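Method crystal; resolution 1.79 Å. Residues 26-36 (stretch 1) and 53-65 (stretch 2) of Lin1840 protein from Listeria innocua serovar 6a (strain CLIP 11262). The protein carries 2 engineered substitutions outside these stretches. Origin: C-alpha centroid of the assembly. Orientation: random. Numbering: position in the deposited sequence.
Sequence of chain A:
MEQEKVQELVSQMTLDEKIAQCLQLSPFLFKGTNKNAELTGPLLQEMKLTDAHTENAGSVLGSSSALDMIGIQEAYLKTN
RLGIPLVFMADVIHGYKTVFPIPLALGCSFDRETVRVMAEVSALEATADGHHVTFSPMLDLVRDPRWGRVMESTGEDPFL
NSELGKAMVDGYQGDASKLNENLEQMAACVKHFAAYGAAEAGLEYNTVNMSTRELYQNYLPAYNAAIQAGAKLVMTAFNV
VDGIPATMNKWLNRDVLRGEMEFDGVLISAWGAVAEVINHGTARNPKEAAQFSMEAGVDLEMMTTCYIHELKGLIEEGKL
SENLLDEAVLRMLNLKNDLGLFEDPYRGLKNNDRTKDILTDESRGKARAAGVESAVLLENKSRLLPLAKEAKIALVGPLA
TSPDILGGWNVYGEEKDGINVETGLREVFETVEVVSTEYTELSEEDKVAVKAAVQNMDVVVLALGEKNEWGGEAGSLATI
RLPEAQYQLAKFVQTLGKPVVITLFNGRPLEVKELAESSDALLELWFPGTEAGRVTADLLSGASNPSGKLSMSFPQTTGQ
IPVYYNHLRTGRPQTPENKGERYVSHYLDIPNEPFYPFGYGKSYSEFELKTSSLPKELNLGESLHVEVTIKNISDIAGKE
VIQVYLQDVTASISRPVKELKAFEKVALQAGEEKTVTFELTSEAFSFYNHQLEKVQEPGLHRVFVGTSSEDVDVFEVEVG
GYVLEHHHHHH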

# COMPACT_ATOMS: atom_id res chain seq x y z
N SER A 26 -33.51 9.59 -8.71
CA SER A 26 -33.20 10.86 -9.34
C SER A 26 -34.52 11.61 -9.60
O SER A 26 -35.57 10.95 -9.74
CB SER A 26 -32.51 10.61 -10.65
OG SER A 26 -31.19 10.14 -10.42
N PRO A 27 -34.49 12.95 -9.69
CA PRO A 27 -35.77 13.67 -9.70
C PRO A 27 -36.67 13.40 -10.92
O PRO A 27 -37.94 13.48 -10.85
CB PRO A 27 -35.36 15.13 -9.69
CG PRO A 27 -33.92 15.15 -10.21
CD PRO A 27 -33.36 13.87 -9.59
N PHE A 28 -36.03 13.14 -12.04
CA PHE A 28 -36.79 13.00 -13.31
C PHE A 28 -37.49 11.65 -13.44
O PHE A 28 -38.18 11.39 -14.44
CB PHE A 28 -35.88 13.27 -14.54
CG PHE A 28 -34.60 12.54 -14.51
CD1 PHE A 28 -34.54 11.26 -14.97
CD2 PHE A 28 -33.42 13.17 -14.07
CE1 PHE A 28 -33.32 10.57 -14.94
CE2 PHE A 28 -32.21 12.47 -14.03
CZ PHE A 28 -32.19 11.19 -14.47
N LEU A 29 -37.34 10.80 -12.43
CA LEU A 29 -38.16 9.58 -12.28
C LEU A 29 -39.52 9.85 -11.59
O LEU A 29 -40.34 8.97 -11.48
CB LEU A 29 -37.42 8.46 -11.58
CG LEU A 29 -36.13 8.12 -12.31
CD1 LEU A 29 -35.17 7.26 -11.54
CD2 LEU A 29 -36.45 7.45 -13.64
N PHE A 30 -39.77 11.08 -11.20
CA PHE A 30 -40.99 11.40 -10.53
C PHE A 30 -41.84 12.26 -11.45
O PHE A 30 -41.36 13.13 -12.14
CB PHE A 30 -40.72 12.17 -9.22
CG PHE A 30 -40.04 11.39 -8.17
CD1 PHE A 30 -38.68 11.33 -8.13
CD2 PHE A 30 -40.75 10.74 -7.18
CE1 PHE A 30 -38.03 10.62 -7.10
CE2 PHE A 30 -40.11 10.02 -6.17
CZ PHE A 30 -38.75 9.98 -6.13
N LYS A 31 -43.14 12.07 -11.37
CA LYS A 31 -44.05 13.02 -11.93
C LYS A 31 -43.82 14.42 -11.32
O LYS A 31 -43.51 14.60 -10.09
CB LYS A 31 -45.47 12.55 -11.63
CG LYS A 31 -46.57 13.49 -12.11
CD LYS A 31 -47.91 12.83 -11.75
CE LYS A 31 -49.07 13.79 -11.95
NZ LYS A 31 -49.18 14.08 -13.39
N GLY A 32 -43.98 15.45 -12.15
CA GLY A 32 -43.91 16.82 -11.62
C GLY A 32 -42.51 17.44 -11.68
O GLY A 32 -42.31 18.63 -11.35
N THR A 33 -41.53 16.67 -12.13
CA THR A 33 -40.20 17.21 -12.34
C THR A 33 -40.21 18.34 -13.38
O THR A 33 -41.08 18.39 -14.26
CB THR A 33 -39.21 16.10 -12.80
OG1 THR A 33 -37.90 16.65 -12.83
CG2 THR A 33 -39.56 15.56 -14.22
N ASN A 34 -39.27 19.26 -13.32
CA ASN A 34 -39.28 20.28 -14.35
C ASN A 34 -38.02 20.27 -15.19
O ASN A 34 -37.72 21.26 -15.81
CB ASN A 34 -39.56 21.66 -13.76
CG ASN A 34 -38.37 22.26 -13.19
OD1 ASN A 34 -37.45 21.52 -12.78
ND2 ASN A 34 -38.27 23.57 -13.26
N LYS A 35 -37.29 19.17 -15.19
CA LYS A 35 -36.07 19.06 -15.98
C LYS A 35 -35.80 17.59 -16.32
O LYS A 35 -36.09 16.68 -15.51
CB LYS A 35 -34.90 19.72 -15.27
CG LYS A 35 -33.61 19.68 -16.01
CD LYS A 35 -32.50 20.43 -15.30
CE LYS A 35 -31.32 20.54 -16.26
NZ LYS A 35 -30.10 20.76 -15.48
N ASN A 36 -35.25 17.36 -17.52
CA ASN A 36 -34.78 16.03 -17.98
C ASN A 36 -35.94 15.05 -18.13
O ASN A 36 -35.75 13.85 -18.01
CB ASN A 36 -33.69 15.46 -17.03
CG ASN A 36 -32.30 16.13 -17.21
OD1 ASN A 36 -31.61 16.46 -16.23
ND2 ASN A 36 -31.88 16.28 -18.42
N HIS A 53 -44.28 2.31 -7.37
CA HIS A 53 -42.95 2.51 -6.74
C HIS A 53 -42.67 4.00 -6.56
O HIS A 53 -42.32 4.43 -5.48
CB HIS A 53 -41.83 1.90 -7.59
CG HIS A 53 -41.94 0.41 -7.72
ND1 HIS A 53 -41.75 -0.24 -8.92
CD2 HIS A 53 -42.20 -0.55 -6.82
CE1 HIS A 53 -41.92 -1.54 -8.75
NE2 HIS A 53 -42.19 -1.75 -7.47
N THR A 54 -42.85 4.79 -7.61
CA THR A 54 -42.47 6.17 -7.55
C THR A 54 -43.36 7.03 -6.65
O THR A 54 -42.88 7.93 -5.97
CB THR A 54 -42.24 6.76 -8.95
OG1 THR A 54 -43.47 6.84 -9.68
CG2 THR A 54 -41.25 5.92 -9.72
N GLU A 55 -44.63 6.69 -6.55
CA GLU A 55 -45.55 7.41 -5.72
C GLU A 55 -45.33 7.07 -4.27
O GLU A 55 -45.89 7.72 -3.41
CB GLU A 55 -46.98 7.09 -6.10
CG GLU A 55 -47.27 7.58 -7.53
CD GLU A 55 -48.64 7.24 -8.01
OE1 GLU A 55 -48.93 7.67 -9.10
OE2 GLU A 55 -49.40 6.52 -7.29
N ASN A 56 -44.52 6.02 -4.00
CA ASN A 56 -44.19 5.63 -2.61
C ASN A 56 -42.67 5.64 -2.24
O ASN A 56 -42.30 5.30 -1.12
CB ASN A 56 -44.79 4.26 -2.30
CG ASN A 56 -46.29 4.32 -2.37
OD1 ASN A 56 -46.94 4.95 -1.53
ND2 ASN A 56 -46.79 3.83 -3.42
N ALA A 57 -41.85 6.10 -3.15
CA ALA A 57 -40.41 6.24 -2.87
C ALA A 57 -40.10 7.16 -1.74
O ALA A 57 -40.82 8.13 -1.48
CB ALA A 57 -39.70 6.69 -4.14
N GLY A 58 -39.02 6.86 -0.99
CA GLY A 58 -38.74 7.63 0.23
C GLY A 58 -38.05 8.93 -0.04
O GLY A 58 -38.23 9.93 0.69
N SER A 59 -37.26 8.97 -1.10
CA SER A 59 -36.39 10.14 -1.25
C SER A 59 -36.01 10.42 -2.70
O SER A 59 -35.95 9.54 -3.50
CB SER A 59 -35.11 9.86 -0.35
OG SER A 59 -34.14 10.90 -0.48
N VAL A 60 -35.70 11.69 -2.98
CA VAL A 60 -35.09 12.19 -4.16
C VAL A 60 -33.65 12.54 -3.93
O VAL A 60 -33.34 13.15 -2.92
CB VAL A 60 -35.80 13.49 -4.56
CG1 VAL A 60 -35.19 14.08 -5.81
CG2 VAL A 60 -37.26 13.19 -4.82
N LEU A 61 -32.75 12.18 -4.86
CA LEU A 61 -31.43 12.85 -4.80
C LEU A 61 -31.09 13.61 -6.06
O LEU A 61 -31.44 13.19 -7.18
CB LEU A 61 -30.29 11.92 -4.43
CG LEU A 61 -29.63 11.22 -5.61
CD1 LEU A 61 -28.38 10.54 -5.12
CD2 LEU A 61 -30.66 10.22 -6.05
N GLY A 62 -30.50 14.78 -5.85
CA GLY A 62 -30.08 15.59 -6.92
C GLY A 62 -31.19 16.34 -7.68
O GLY A 62 -31.10 16.51 -8.90
N SER A 63 -32.20 16.80 -6.95
CA SER A 63 -33.11 17.84 -7.50
C SER A 63 -32.30 18.97 -8.18
O SER A 63 -31.21 19.30 -7.76
CB SER A 63 -34.02 18.40 -6.42
OG SER A 63 -34.78 19.48 -6.92
N SER A 64 -32.81 19.50 -9.30
CA SER A 64 -32.08 20.50 -10.05
C SER A 64 -32.30 21.91 -9.59
O SER A 64 -31.50 22.77 -9.95
CB SER A 64 -32.31 20.36 -11.60
OG SER A 64 -33.68 20.49 -11.91
N SER A 65 -33.35 22.18 -8.81
CA SER A 65 -33.71 23.53 -8.37
C SER A 65 -34.93 23.50 -7.43
O SER A 65 -35.59 22.45 -7.25
CB SER A 65 -34.13 24.42 -9.57
OG SER A 65 -35.39 23.99 -10.10
O HOH W 1 -29.88 12.08 -9.36
O HOH W 2 -44.24 9.66 -9.95

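How do the two backbones run past each other? Residues 27-29 form a 3-10 segment, closed by Leu 29 N donating to Ser 26 O (3.2 Å) and Phe 30 N donating to Pro 27 O (3.0 Å). A type II turn from Phe 30 to Thr 33 follows, with Gly 32 at positive phi, where a side chain would jam against the preceding carbonyl. The other stretch leaves a helix and enters a strand at residues 59-61. The backbones come nearest at Ser 26 and Leu 61, whose CA atoms lie 5.3 Å apart.

What holds the stretches together if no direct hydrogen bond crosses between them? Packing does much of the work, and two waters supply polar links. Water 1 joins Ser 26 OG (2.6 Å) to Leu 61 O (2.9 Å), donating to the carbonyl. Water 2 accepts from Lys 31 N (3.0 Å) and also hydrogen-bonds Thr 54 OG1 (2.9 Å), tying the turn to the start of the other stretch.

Where do the apolar side chains meet? Phe 30, with chi1 in the m well, starts out sideways, but its ring reaches across. Its CE1 lies 3.5 Å from Val 60 CG2 and its CE2 3.9 Å from Ala 57 CB, while Ser 59 O approaches the ring edge, 3.9 Å from CZ. Val 60 also serves Pro 27: its CG1 lies 4.0 Å from Pro 27 CB. The proline ring packs against backbone too, with Pro 27 CD 3.2 Å from Leu 61 O and Pro 27 CG 3.4 Å from Gly 62 O.

What happens at the exposed margin? Lys 35 extends with every chi angle in the t well, and its aliphatic CD passes 3.6 Å from Ser 64 OG, a hydroxyl that finds its hydrogen bond elsewhere in the structure.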